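Local coordinates for phenolpthiocerol synthesis type-I polyketide synthase ppsA (Mycobacterium bovis, PDB 7AKC), which probably loads extender units for the lipid core of phthiocerols and phenolphthiocerols, this chain being the acyltransferase domain of the modular polyketide synthase, at residues T23-S28 with A93-W98; D106-H111 with A119-A124; T244-L249 with W260-R265; A275-G280 with H286-I291; Q299-T304 with Y314-T319. All blocks are in the same frame, centred on the assembly; numbering follows the deposited sequence.

Contact 1 (T23-S28 with A93-W98)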
# COMPACT_ATOMS: atom_id res chain seq x y z
N THR A 23 -8.33 -16.56 -5.29
CA THR A 23 -8.74 -15.16 -5.38
C THR A 23 -8.11 -14.29 -4.30
O THR A 23 -8.24 -14.55 -3.11
CB THR A 23 -10.26 -15.05 -5.29
OG1 THR A 23 -10.80 -15.82 -6.35
CG2 THR A 23 -10.75 -13.61 -5.40
N VAL A 24 -7.44 -13.23 -4.73
CA VAL A 24 -6.77 -12.30 -3.82
C VAL A 24 -7.48 -10.99 -3.84
O VAL A 24 -7.75 -10.47 -4.93
CB VAL A 24 -5.31 -12.07 -4.20
CG1 VAL A 24 -4.59 -11.24 -3.13
CG2 VAL A 24 -4.58 -13.39 -4.45
N PHE A 25 -7.72 -10.40 -2.67
CA PHE A 25 -8.31 -9.05 -2.62
C PHE A 25 -7.18 -8.13 -2.29
O PHE A 25 -6.44 -8.37 -1.34
CB PHE A 25 -9.43 -8.96 -1.57
CG PHE A 25 -10.78 -9.50 -2.02
CD1 PHE A 25 -10.89 -10.37 -3.10
CD2 PHE A 25 -11.96 -9.10 -1.38
CE1 PHE A 25 -12.13 -10.87 -3.49
CE2 PHE A 25 -13.20 -9.58 -1.81
CZ PHE A 25 -13.29 -10.46 -2.85
N VAL A 26 -7.01 -7.07 -3.08
CA VAL A 26 -5.94 -6.11 -2.92
C VAL A 26 -6.50 -4.77 -2.45
O VAL A 26 -7.41 -4.23 -3.08
CB VAL A 26 -5.10 -5.96 -4.21
CG1 VAL A 26 -3.97 -4.95 -3.98
CG2 VAL A 26 -4.54 -7.32 -4.67
N TYR A 27 -5.97 -4.24 -1.33
CA TYR A 27 -6.43 -2.99 -0.75
C TYR A 27 -5.40 -1.92 -0.95
O TYR A 27 -4.30 -2.03 -0.40
CB TYR A 27 -6.73 -3.20 0.74
CG TYR A 27 -7.87 -4.17 0.92
CD1 TYR A 27 -9.19 -3.74 0.90
CD2 TYR A 27 -7.64 -5.54 0.97
CE1 TYR A 27 -10.25 -4.64 1.01
CE2 TYR A 27 -8.69 -6.46 0.99
CZ TYR A 27 -10.00 -6.00 1.04
OH TYR A 27 -11.04 -6.89 1.12
N SER A 28 -5.72 -0.90 -1.74
CA SER A 28 -4.74 0.16 -2.02
C SER A 28 -4.64 1.13 -0.83
O SER A 28 -5.59 1.22 -0.03
CB SER A 28 -5.11 0.90 -3.29
OG SER A 28 -6.27 1.70 -3.12
N ALA A 93 -17.00 -2.08 2.98
CA ALA A 93 -18.34 -2.29 2.44
C ALA A 93 -18.32 -2.94 1.05
O ALA A 93 -19.21 -3.77 0.75
CB ALA A 93 -19.16 -1.00 2.44
N LEU A 94 -17.33 -2.60 0.21
CA LEU A 94 -17.20 -3.21 -1.11
C LEU A 94 -16.81 -4.68 -0.95
O LEU A 94 -17.34 -5.51 -1.68
CB LEU A 94 -16.18 -2.51 -2.01
CG LEU A 94 -16.57 -1.15 -2.59
CD1 LEU A 94 -15.35 -0.50 -3.27
CD2 LEU A 94 -17.74 -1.26 -3.53
N THR A 95 -15.95 -5.01 0.04
CA THR A 95 -15.55 -6.38 0.33
C THR A 95 -16.78 -7.24 0.65
O THR A 95 -16.87 -8.36 0.16
CB THR A 95 -14.58 -6.44 1.51
OG1 THR A 95 -13.42 -5.68 1.19
CG2 THR A 95 -14.16 -7.87 1.86
N GLU A 96 -17.74 -6.72 1.45
CA GLU A 96 -18.94 -7.49 1.78
C GLU A 96 -19.92 -7.61 0.60
O GLU A 96 -20.64 -8.60 0.50
CB GLU A 96 -19.63 -6.96 3.05
CG GLU A 96 -18.98 -7.49 4.32
CD GLU A 96 -19.37 -6.78 5.59
OE1 GLU A 96 -20.57 -6.83 5.97
OE2 GLU A 96 -18.47 -6.18 6.23
N LEU A 97 -19.90 -6.62 -0.32
CA LEU A 97 -20.71 -6.66 -1.53
C LEU A 97 -20.22 -7.80 -2.42
O LEU A 97 -21.04 -8.52 -2.96
CB LEU A 97 -20.64 -5.33 -2.30
CG LEU A 97 -21.41 -5.28 -3.62
CD1 LEU A 97 -22.89 -5.58 -3.43
CD2 LEU A 97 -21.20 -3.96 -4.32
N TRP A 98 -18.87 -7.98 -2.54
CA TRP A 98 -18.29 -9.06 -3.34
C TRP A 98 -18.75 -10.41 -2.79
O TRP A 98 -19.21 -11.26 -3.54
CB TRP A 98 -16.74 -8.99 -3.36
CG TRP A 98 -16.16 -8.13 -4.45
CD1 TRP A 98 -15.54 -6.93 -4.31
CD2 TRP A 98 -16.08 -8.46 -5.85
NE1 TRP A 98 -15.10 -6.47 -5.53
CE2 TRP A 98 -15.41 -7.40 -6.49
CE3 TRP A 98 -16.53 -9.54 -6.62
CZ2 TRP A 98 -15.19 -7.38 -7.86
CZ3 TRP A 98 -16.29 -9.53 -7.98
CH2 TRP A 98 -15.62 -8.46 -8.59
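Helix-on-sheet packing joins F25 and Y27 of strand 23-27 to T95 and W98 of helix 79-100, in the buried layer between the central parallel sheet and one of its covering helices. The short strand and helix segments run nearly antiparallel, at 162°, with their axes 11.1 Å apart. F25 points toward the helix, whereas Y27 starts off to the flank and only its phenol end comes up to it.

Y27 reaches across with its phenol end. Its OH donates a hydrogen bond to T95 OG1, 2.7 Å away, and the threonine oxygen lies at the edge of the ring, near its plane. T95 OG1 stands beside its own backbone N (chi1 -60°), where it also bonds to Q91 O one turn earlier, and the hydroxyl thus has two partners, Y27 OH and Q91 O. The methyl of T95 serves the apolar half of the contact: CG2 sits 4.1 Å from F25 CD2, at the edge of the phenylalanine ring. Farther along the helix, F25 CZ comes within 3.8 Å of W98 CB, and the F25 ring meets the five-membered ring of W98 obliquely, with the planes at 58°. The indole NE1 is hydrogen-bonded to T319 OG1.

Around these four residues, V121 of helix 115-121 touches both Y27 and T95, while strand 287-290, next to 23-27 in the sheet, brings I289 against F25 and W98.

Contact 2 (D106-H111 with A119-A124)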
# COMPACT_ATOMS: atom_id res chain seq x y z
N ASP A 106 -9.37 -15.70 -0.75
CA ASP A 106 -8.59 -16.76 -0.12
C ASP A 106 -7.31 -16.15 0.51
O ASP A 106 -6.65 -16.80 1.32
CB ASP A 106 -8.21 -17.79 -1.17
CG ASP A 106 -9.44 -18.39 -1.83
OD1 ASP A 106 -10.21 -19.09 -1.13
OD2 ASP A 106 -9.65 -18.13 -3.05
N LEU A 107 -6.98 -14.90 0.15
CA LEU A 107 -5.79 -14.21 0.58
C LEU A 107 -6.01 -12.71 0.36
O LEU A 107 -6.75 -12.30 -0.54
CB LEU A 107 -4.62 -14.66 -0.31
CG LEU A 107 -3.25 -14.21 0.12
CD1 LEU A 107 -2.56 -15.27 0.95
CD2 LEU A 107 -2.38 -13.88 -1.09
N VAL A 108 -5.43 -11.91 1.23
CA VAL A 108 -5.50 -10.46 1.07
C VAL A 108 -4.11 -9.85 1.03
O VAL A 108 -3.18 -10.36 1.65
CB VAL A 108 -6.43 -9.78 2.12
CG1 VAL A 108 -7.85 -10.31 2.03
CG2 VAL A 108 -5.87 -9.92 3.52
N ILE A 109 -3.96 -8.73 0.29
CA ILE A 109 -2.71 -7.97 0.23
C ILE A 109 -3.10 -6.52 0.35
O ILE A 109 -3.94 -6.04 -0.38
CB ILE A 109 -1.93 -8.24 -1.07
CG1 ILE A 109 -1.47 -9.73 -1.14
CG2 ILE A 109 -0.74 -7.31 -1.16
CD1 ILE A 109 -0.79 -10.15 -2.44
N GLY A 110 -2.51 -5.85 1.31
CA GLY A 110 -2.75 -4.43 1.52
C GLY A 110 -1.51 -3.67 1.10
O GLY A 110 -0.40 -4.01 1.51
N HIS A 111 -1.69 -2.62 0.30
CA HIS A 111 -0.67 -1.74 -0.25
C HIS A 111 -0.65 -0.46 0.60
O HIS A 111 -1.69 0.20 0.76
CB HIS A 111 -1.05 -1.43 -1.69
CG HIS A 111 -0.28 -0.36 -2.38
ND1 HIS A 111 -0.60 0.99 -2.20
CD2 HIS A 111 0.66 -0.45 -3.35
CE1 HIS A 111 0.20 1.66 -3.01
NE2 HIS A 111 0.99 0.84 -3.71
N ALA A 119 -5.73 -6.23 6.96
CA ALA A 119 -5.66 -6.90 8.27
C ALA A 119 -7.03 -7.10 8.86
O ALA A 119 -7.25 -8.11 9.52
CB ALA A 119 -4.79 -6.11 9.24
N VAL A 120 -7.97 -6.15 8.63
CA VAL A 120 -9.34 -6.30 9.13
C VAL A 120 -10.07 -7.43 8.39
O VAL A 120 -10.73 -8.26 9.02
CB VAL A 120 -10.14 -4.98 9.05
CG1 VAL A 120 -11.62 -5.20 9.37
CG2 VAL A 120 -9.55 -3.94 9.98
N VAL A 121 -9.98 -7.45 7.05
CA VAL A 121 -10.64 -8.48 6.23
C VAL A 121 -10.08 -9.87 6.51
O VAL A 121 -10.83 -10.85 6.53
CB VAL A 121 -10.63 -8.12 4.73
CG1 VAL A 121 -11.13 -9.29 3.88
CG2 VAL A 121 -11.47 -6.88 4.47
N ALA A 122 -8.78 -9.95 6.82
CA ALA A 122 -8.14 -11.22 7.17
C ALA A 122 -8.49 -11.72 8.58
O ALA A 122 -8.19 -12.86 8.89
CB ALA A 122 -6.63 -11.10 7.01
N GLY A 123 -9.08 -10.88 9.42
CA GLY A 123 -9.44 -11.25 10.78
C GLY A 123 -8.40 -10.93 11.84
O GLY A 123 -8.60 -11.26 13.00
N ALA A 124 -7.27 -10.29 11.45
CA ALA A 124 -6.23 -9.97 12.43
C ALA A 124 -6.67 -8.85 13.37
O ALA A 124 -6.30 -8.83 14.54
CB ALA A 124 -4.93 -9.59 11.73
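V108 meets V121 and A122 with its two methyls, one for each partner. Its chi1 of -59° sets CG1 anti to the carbonyl carbon and puts CG2 between the backbone N and the carbonyl carbon. From these positions CG1 lies 3.9 Å from V121 CG1, and CG2 lies 3.8 Å from A122 CB, so the branched side chain straddles two consecutive residues, V121 and A122. In V121 the touching methyl is CG1, which chi1 of 171° places opposite the backbone N, and the two valines pass each other at a slant.

Strand 107-110 leads through G110 and H111 into helix 115-121, and G110 opens a GxSxG sequence consistent with the nucleophile elbow of acyltransferases. After this turn the helix lies back against the strand, bringing V121 and A122 to V108. Its C-terminal end is closed by a Schellman motif. G123, with a positive phi of 93°, donates from N to V120 O, and A124 N reaches A119 O at 2.9 Å. Y27 of the adjoining strand 23-27 touches both V108 and V121, while I241 of strand 240-242 borders V108 and A122 from the other neighbouring strand.

Contact 3 (T244-L249 with W260-R265)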
# COMPACT_ATOMS: atom_id res chain seq x y z
N THR A 244 2.94 -6.26 3.10
CA THR A 244 3.87 -5.53 2.24
C THR A 244 4.85 -4.70 3.11
O THR A 244 5.66 -3.92 2.57
CB THR A 244 3.07 -4.61 1.30
OG1 THR A 244 2.23 -3.70 2.05
CG2 THR A 244 2.24 -5.42 0.25
N THR A 245 4.82 -4.86 4.42
CA THR A 245 5.65 -4.11 5.33
C THR A 245 7.13 -4.49 5.36
O THR A 245 8.00 -3.59 5.46
CB THR A 245 5.05 -4.19 6.74
OG1 THR A 245 3.77 -3.54 6.71
CG2 THR A 245 5.95 -3.53 7.80
N TYR A 246 7.40 -5.79 5.28
CA TYR A 246 8.77 -6.30 5.44
C TYR A 246 9.36 -6.88 4.15
O TYR A 246 8.63 -7.48 3.36
CB TYR A 246 8.79 -7.38 6.53
CG TYR A 246 8.10 -6.99 7.81
CD1 TYR A 246 8.77 -6.26 8.77
CD2 TYR A 246 6.79 -7.35 8.05
CE1 TYR A 246 8.15 -5.89 9.95
CE2 TYR A 246 6.15 -6.98 9.23
CZ TYR A 246 6.84 -6.25 10.18
OH TYR A 246 6.23 -5.88 11.34
N ALA A 247 10.66 -6.71 3.99
CA ALA A 247 11.35 -7.30 2.83
C ALA A 247 11.30 -8.83 2.92
O ALA A 247 11.29 -9.49 1.90
CB ALA A 247 12.82 -6.84 2.78
N ASP A 248 11.32 -9.36 4.15
CA ASP A 248 11.24 -10.83 4.36
C ASP A 248 9.77 -11.18 4.50
O ASP A 248 9.18 -10.80 5.50
CB ASP A 248 12.09 -11.28 5.54
CG ASP A 248 12.07 -12.78 5.83
OD1 ASP A 248 11.54 -13.53 5.00
OD2 ASP A 248 12.58 -13.17 6.88
N LEU A 249 9.21 -11.85 3.50
CA LEU A 249 7.75 -12.13 3.53
C LEU A 249 7.44 -13.26 4.51
O LEU A 249 6.28 -13.44 4.82
CB LEU A 249 7.24 -12.43 2.12
CG LEU A 249 7.51 -11.37 1.07
CD1 LEU A 249 7.27 -11.94 -0.31
CD2 LEU A 249 6.62 -10.16 1.28
N TRP A 260 2.17 -1.33 12.92
CA TRP A 260 1.65 -0.13 12.24
C TRP A 260 2.64 1.04 12.22
O TRP A 260 2.75 1.72 11.19
CB TRP A 260 0.27 0.27 12.81
CG TRP A 260 -0.71 -0.86 12.69
CD1 TRP A 260 -1.28 -1.57 13.71
CD2 TRP A 260 -1.12 -1.51 11.47
NE1 TRP A 260 -2.04 -2.61 13.20
CE2 TRP A 260 -1.95 -2.60 11.83
CE3 TRP A 260 -0.81 -1.32 10.11
CZ2 TRP A 260 -2.46 -3.48 10.88
CZ3 TRP A 260 -1.36 -2.16 9.18
CH2 TRP A 260 -2.16 -3.24 9.57
N ALA A 261 3.46 1.19 13.28
CA ALA A 261 4.53 2.21 13.30
C ALA A 261 5.60 1.87 12.25
O ALA A 261 6.10 2.76 11.55
CB ALA A 261 5.18 2.25 14.68
N THR A 262 5.90 0.57 12.09
CA THR A 262 6.89 0.14 11.11
C THR A 262 6.37 0.27 9.69
O THR A 262 7.09 0.72 8.80
CB THR A 262 7.33 -1.29 11.43
OG1 THR A 262 8.04 -1.30 12.67
CG2 THR A 262 8.19 -1.92 10.32
N ASN A 263 5.11 -0.14 9.48
CA ASN A 263 4.45 -0.12 8.17
C ASN A 263 4.40 1.27 7.54
O ASN A 263 4.61 1.41 6.33
CB ASN A 263 3.04 -0.75 8.28
CG ASN A 263 2.16 -0.45 7.11
OD1 ASN A 263 1.44 0.56 7.10
ND2 ASN A 263 2.29 -1.26 6.06
N MET A 264 4.16 2.28 8.37
CA MET A 264 4.06 3.67 7.85
C MET A 264 5.42 4.21 7.39
O MET A 264 5.42 5.11 6.56
CB MET A 264 3.45 4.59 8.92
CG MET A 264 4.39 4.96 10.03
SD MET A 264 3.54 5.83 11.36
CE MET A 264 2.62 7.05 10.42
N ARG A 265 6.53 3.68 7.90
CA ARG A 265 7.89 4.19 7.55
C ARG A 265 8.53 3.31 6.47
O ARG A 265 9.13 3.87 5.55
CB ARG A 265 8.78 4.19 8.79
CG ARG A 265 10.26 4.42 8.54
CD ARG A 265 10.51 5.74 7.85
NE ARG A 265 11.92 5.91 7.55
CZ ARG A 265 12.50 5.55 6.42
NH1 ARG A 265 11.80 5.00 5.45
NH2 ARG A 265 13.79 5.76 6.26
O HOH W 1 2.81 -1.24 3.10
O HOH W 2 7.78 -4.61 13.45
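T245, N263 and T262 supply most of the surface buried where the loop after strand 240-242 meets helix 257-265. T245 divides its side chain between the two helix residues. Its hydroxyl takes a hydrogen bond from N263, with ND2 to OG1 at 2.8 Å. The bond is fairly straight, with an N-H...O angle of 163°, and the oxygen lies close to the amide plane. N263 presents the amide by extending CG opposite its backbone N (chi1 164°). E115 of helix 115-121 holds the same T245 hydroxyl through its carboxylate.

The methyl of T245 is engaged on two fronts. CG2 packs 3.7 Å from T262 CG2, and it also rests over the centre of the Y246 ring, 3.6 Å above the plane. T262 CG2 in turn comes within 4.0 Å of Y246 CE1, obliquely to that ring, so the two threonine methyls and the tyrosine form a small apolar cluster. The hydroxyl of T262 is bonded to E258 O in the preceding turn, and Y246 OH to H259.

Water extends the polar side. One molecule donates to T244 OG1 and accepts a weak bond from N263 ND2. The contact thus pairs a buried amide-hydroxyl bond with methyl packing. T245 OG1 accepts from N263 and is also bonded to E115, so one buried hydroxyl links the loop to helices 257-265 and 115-121, while T244 OG1, bonded to G110 O, links it to the start of the putative nucleophile elbow.

Contact 4 (A275-G280 with H286-I291). With NA (sodium ion), chain C.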
# COMPACT_ATOMS: atom_id res chain seq x y z
N ALA A 275 4.09 -11.13 -6.31
CA ALA A 275 4.88 -12.22 -6.88
C ALA A 275 4.77 -13.48 -6.03
O ALA A 275 4.68 -14.59 -6.56
CB ALA A 275 6.34 -11.80 -6.99
N SER A 276 4.76 -13.31 -4.70
CA SER A 276 4.66 -14.49 -3.81
C SER A 276 3.29 -15.12 -3.97
O SER A 276 3.15 -16.34 -4.04
CB SER A 276 4.85 -14.06 -2.36
OG SER A 276 4.68 -15.15 -1.47
N ALA A 277 2.24 -14.29 -4.00
CA ALA A 277 0.87 -14.80 -4.18
C ALA A 277 0.76 -15.54 -5.52
O ALA A 277 0.24 -16.67 -5.58
CB ALA A 277 -0.13 -13.63 -4.13
N GLY A 278 1.33 -14.98 -6.58
CA GLY A 278 1.27 -15.60 -7.91
C GLY A 278 2.11 -16.88 -8.04
O GLY A 278 1.83 -17.73 -8.90
N SER A 279 3.09 -17.05 -7.15
CA SER A 279 4.02 -18.17 -7.15
C SER A 279 3.35 -19.44 -6.60
O SER A 279 2.54 -19.32 -5.69
CB SER A 279 5.19 -17.85 -6.23
OG SER A 279 6.03 -19.00 -6.04
N GLY A 280 3.73 -20.63 -7.07
CA GLY A 280 3.21 -21.87 -6.47
C GLY A 280 3.65 -22.05 -5.01
O GLY A 280 3.07 -22.85 -4.28
N HIS A 286 -4.56 -16.98 -8.84
CA HIS A 286 -4.57 -16.49 -10.21
C HIS A 286 -5.53 -15.33 -10.47
O HIS A 286 -5.47 -14.77 -11.56
CB HIS A 286 -4.81 -17.65 -11.20
CG HIS A 286 -3.66 -18.62 -11.20
ND1 HIS A 286 -2.65 -18.55 -12.14
CD2 HIS A 286 -3.37 -19.62 -10.33
CE1 HIS A 286 -1.78 -19.49 -11.83
NE2 HIS A 286 -2.17 -20.16 -10.74
N THR A 287 -6.38 -14.94 -9.50
CA THR A 287 -7.28 -13.80 -9.71
C THR A 287 -7.00 -12.76 -8.67
O THR A 287 -6.95 -13.08 -7.49
CB THR A 287 -8.76 -14.20 -9.64
OG1 THR A 287 -9.02 -15.19 -10.63
CG2 THR A 287 -9.69 -13.00 -9.84
N PHE A 288 -6.75 -11.52 -9.09
CA PHE A 288 -6.45 -10.44 -8.17
C PHE A 288 -7.52 -9.37 -8.37
O PHE A 288 -7.76 -8.95 -9.50
CB PHE A 288 -5.06 -9.86 -8.45
CG PHE A 288 -3.96 -10.83 -8.07
CD1 PHE A 288 -3.64 -11.90 -8.89
CD2 PHE A 288 -3.22 -10.65 -6.91
CE1 PHE A 288 -2.68 -12.83 -8.51
CE2 PHE A 288 -2.21 -11.55 -6.57
CZ PHE A 288 -1.95 -12.63 -7.37
N ILE A 289 -8.20 -9.01 -7.29
CA ILE A 289 -9.26 -8.04 -7.33
C ILE A 289 -8.90 -6.88 -6.45
O ILE A 289 -8.77 -7.05 -5.25
CB ILE A 289 -10.62 -8.66 -6.92
CG1 ILE A 289 -10.91 -9.95 -7.70
CG2 ILE A 289 -11.74 -7.62 -7.08
CD1 ILE A 289 -12.24 -10.68 -7.31
N GLU A 290 -8.74 -5.71 -7.04
CA GLU A 290 -8.46 -4.49 -6.28
C GLU A 290 -9.81 -4.03 -5.72
O GLU A 290 -10.76 -3.89 -6.48
CB GLU A 290 -7.89 -3.42 -7.20
CG GLU A 290 -7.61 -2.12 -6.46
CD GLU A 290 -6.99 -1.03 -7.31
OE1 GLU A 290 -6.22 -1.37 -8.24
OE2 GLU A 290 -7.28 0.16 -7.06
N ILE A 291 -9.91 -3.86 -4.40
CA ILE A 291 -11.16 -3.44 -3.76
C ILE A 291 -11.14 -1.95 -3.60
O ILE A 291 -10.70 -1.44 -2.56
CB ILE A 291 -11.40 -4.18 -2.42
CG1 ILE A 291 -11.14 -5.71 -2.56
CG2 ILE A 291 -12.81 -3.92 -1.89
CD1 ILE A 291 -12.00 -6.40 -3.62
NA NA C . 2.07 -18.30 -3.63
O HOH W 3 1.24 -17.22 -1.58
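With chi1 at -70° and chi2 at 78°, F288 swings its ring from strand 287-290 up to the last turn of helix 270-278, where A277 and G278 receive it. CG stands anti to the carbonyl carbon, and the far end of the ring does the touching: CE2 lies 3.8 Å from A277 CB, which approaches the ring edge near its plane. CZ also comes to 4.1 Å from G278 N at the same margin. No hydrogen bond crosses between the two segments, so their contact rests on packing alone.

A277 CB is further covered by L107 and I109 of strand 107-110, while I301 and L305 of helix 298-308 pack against F288. Just beyond this apolar patch the helix ends, S279 being the first residue to leave helical backbone angles. A sodium ion is bound there by S276 O of the last turn, at 2.3 Å, and by S279 O just past the helix, at 2.4 Å, with a water at 2.5 Å. A281 and G283 complete its protein ligands, and thus the ion ties the helix end to the loop that leads back to the sheet.

The whole is a helix-to-strand connection of an alpha/beta domain, in which helix 270-278 leans on the parallel sheet, and the helix end and the following loop together bind a sodium ion.

Contact 5 (Q299-T304 with Y314-T319)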
# COMPACT_ATOMS: atom_id res chain seq x y z
N GLN A 299 -2.43 -2.57 -13.46
CA GLN A 299 -1.29 -2.78 -14.36
C GLN A 299 -0.03 -3.17 -13.59
O GLN A 299 0.70 -4.03 -14.06
CB GLN A 299 -1.05 -1.61 -15.34
CG GLN A 299 -0.10 -2.01 -16.48
CD GLN A 299 -0.70 -3.01 -17.46
OE1 GLN A 299 -1.78 -2.81 -18.04
NE2 GLN A 299 0.03 -4.09 -17.73
N ALA A 300 0.17 -2.65 -12.36
CA ALA A 300 1.31 -3.07 -11.53
C ALA A 300 1.23 -4.54 -11.20
O ALA A 300 2.27 -5.22 -11.16
CB ALA A 300 1.35 -2.27 -10.24
N ILE A 301 0.01 -5.04 -10.93
CA ILE A 301 -0.19 -6.45 -10.63
C ILE A 301 0.23 -7.33 -11.80
O ILE A 301 1.05 -8.24 -11.63
CB ILE A 301 -1.66 -6.66 -10.18
CG1 ILE A 301 -1.83 -6.04 -8.77
CG2 ILE A 301 -2.09 -8.12 -10.26
CD1 ILE A 301 -3.32 -5.89 -8.24
N ILE A 302 -0.29 -7.01 -13.00
CA ILE A 302 0.00 -7.74 -14.23
C ILE A 302 1.47 -7.66 -14.59
O ILE A 302 2.05 -8.67 -14.96
CB ILE A 302 -0.87 -7.24 -15.39
CG1 ILE A 302 -2.35 -7.30 -15.03
CG2 ILE A 302 -0.58 -8.01 -16.65
CD1 ILE A 302 -3.22 -6.45 -15.92
N ASP A 303 2.08 -6.45 -14.51
CA ASP A 303 3.49 -6.30 -14.85
C ASP A 303 4.36 -7.18 -13.95
O ASP A 303 5.20 -7.90 -14.46
CB ASP A 303 3.92 -4.83 -14.72
CG ASP A 303 3.33 -3.90 -15.78
OD1 ASP A 303 2.82 -4.41 -16.81
OD2 ASP A 303 3.38 -2.65 -15.59
N THR A 304 4.07 -7.22 -12.63
CA THR A 304 4.83 -8.06 -11.69
C THR A 304 4.68 -9.56 -12.04
O THR A 304 5.67 -10.31 -12.10
CB THR A 304 4.37 -7.80 -10.25
OG1 THR A 304 4.85 -6.51 -9.90
CG2 THR A 304 4.93 -8.87 -9.22
N TYR A 314 -2.98 -15.01 -15.55
CA TYR A 314 -3.52 -14.28 -14.41
C TYR A 314 -4.63 -13.32 -14.86
O TYR A 314 -4.61 -12.83 -15.99
CB TYR A 314 -2.43 -13.43 -13.74
CG TYR A 314 -1.34 -14.27 -13.12
CD1 TYR A 314 -1.54 -14.91 -11.91
CD2 TYR A 314 -0.14 -14.47 -13.77
CE1 TYR A 314 -0.53 -15.67 -11.32
CE2 TYR A 314 0.87 -15.25 -13.21
CZ TYR A 314 0.64 -15.90 -12.01
OH TYR A 314 1.67 -16.62 -11.45
N THR A 315 -5.56 -13.03 -13.97
CA THR A 315 -6.62 -12.07 -14.23
C THR A 315 -6.52 -10.99 -13.16
O THR A 315 -6.40 -11.31 -11.98
CB THR A 315 -7.98 -12.75 -14.23
OG1 THR A 315 -8.05 -13.62 -15.36
CG2 THR A 315 -9.11 -11.75 -14.30
N SER A 316 -6.52 -9.73 -13.57
CA SER A 316 -6.43 -8.62 -12.63
C SER A 316 -7.58 -7.68 -12.92
O SER A 316 -7.74 -7.25 -14.06
CB SER A 316 -5.12 -7.88 -12.84
OG SER A 316 -5.00 -6.81 -11.91
N LEU A 317 -8.41 -7.39 -11.91
CA LEU A 317 -9.55 -6.51 -12.11
C LEU A 317 -9.86 -5.62 -10.91
O LEU A 317 -9.41 -5.88 -9.80
CB LEU A 317 -10.80 -7.31 -12.50
CG LEU A 317 -11.19 -8.43 -11.55
CD1 LEU A 317 -12.46 -8.10 -10.81
CD2 LEU A 317 -11.42 -9.72 -12.31
N GLY A 318 -10.65 -4.58 -11.14
CA GLY A 318 -11.07 -3.66 -10.09
C GLY A 318 -12.46 -3.97 -9.59
O GLY A 318 -13.08 -4.96 -10.00
N THR A 319 -12.98 -3.11 -8.70
CA THR A 319 -14.31 -3.24 -8.11
C THR A 319 -15.25 -2.20 -8.72
O THR A 319 -16.31 -2.56 -9.23
CB THR A 319 -14.19 -3.14 -6.59
OG1 THR A 319 -13.45 -4.27 -6.12
CG2 THR A 319 -15.54 -3.09 -5.91
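S316 meets I301 and I302 midway along strand 315-317, the edge strand of the parallel sheet, which is entered from Y314. The tyrosine lies ahead of the main contact and turns to other partners, its OH bonding to G278 O and its ring meeting that of H286. T315 follows with its side chain directed away from helix 298-308, its backbone bonded to H286 and F288 of the adjacent strand.

S316 then points at the helix and carries the contact. Its CB sits 3.6 Å from I302 CG1 and 3.9 Å from I302 CD1, while its hydroxyl, extended opposite the backbone N (chi1 -178°), lies 3.6 Å from I301 CG2. L317 turns away again, toward I289, and T319 closes the segment with its hydroxyl bonded to E290 O.

Within the helix, Q299 NE2 donates to D303 OD1 at 3.0 Å, meeting the carboxylate from above its plane. Helix 298-308 packs on the strand that ends the beta-alpha-beta unit from 287-290. The chemistry is that of a small, mostly apolar interface, in which a serine fits between two isoleucines and its hydroxyl makes a weak bond to the helix backbone at T298 O.

Overall arrangement
Four of the five contacts reach one parallel sheet, ordered 240-242, 107-110, 23-27, 287-290, 315-317. Contacts 1, 2, 4 and 5 pack helices on its last four strands, with contacts 4 and 5 centred about 8 Å apart and contacts 1 and 2 about 9 Å. Contact 3 lies in the loop that follows strand 240-242 and in helix 257-265, its centre about 22 Å from that of contact 5 and on the opposite side of the chain's centre, but it touches contact 2 through T244 and G110. Along the chain the contacts come in series, each closing before the next opens. Successive helix-strand pairings thus assemble the acyltransferase core around the central strand 23-27.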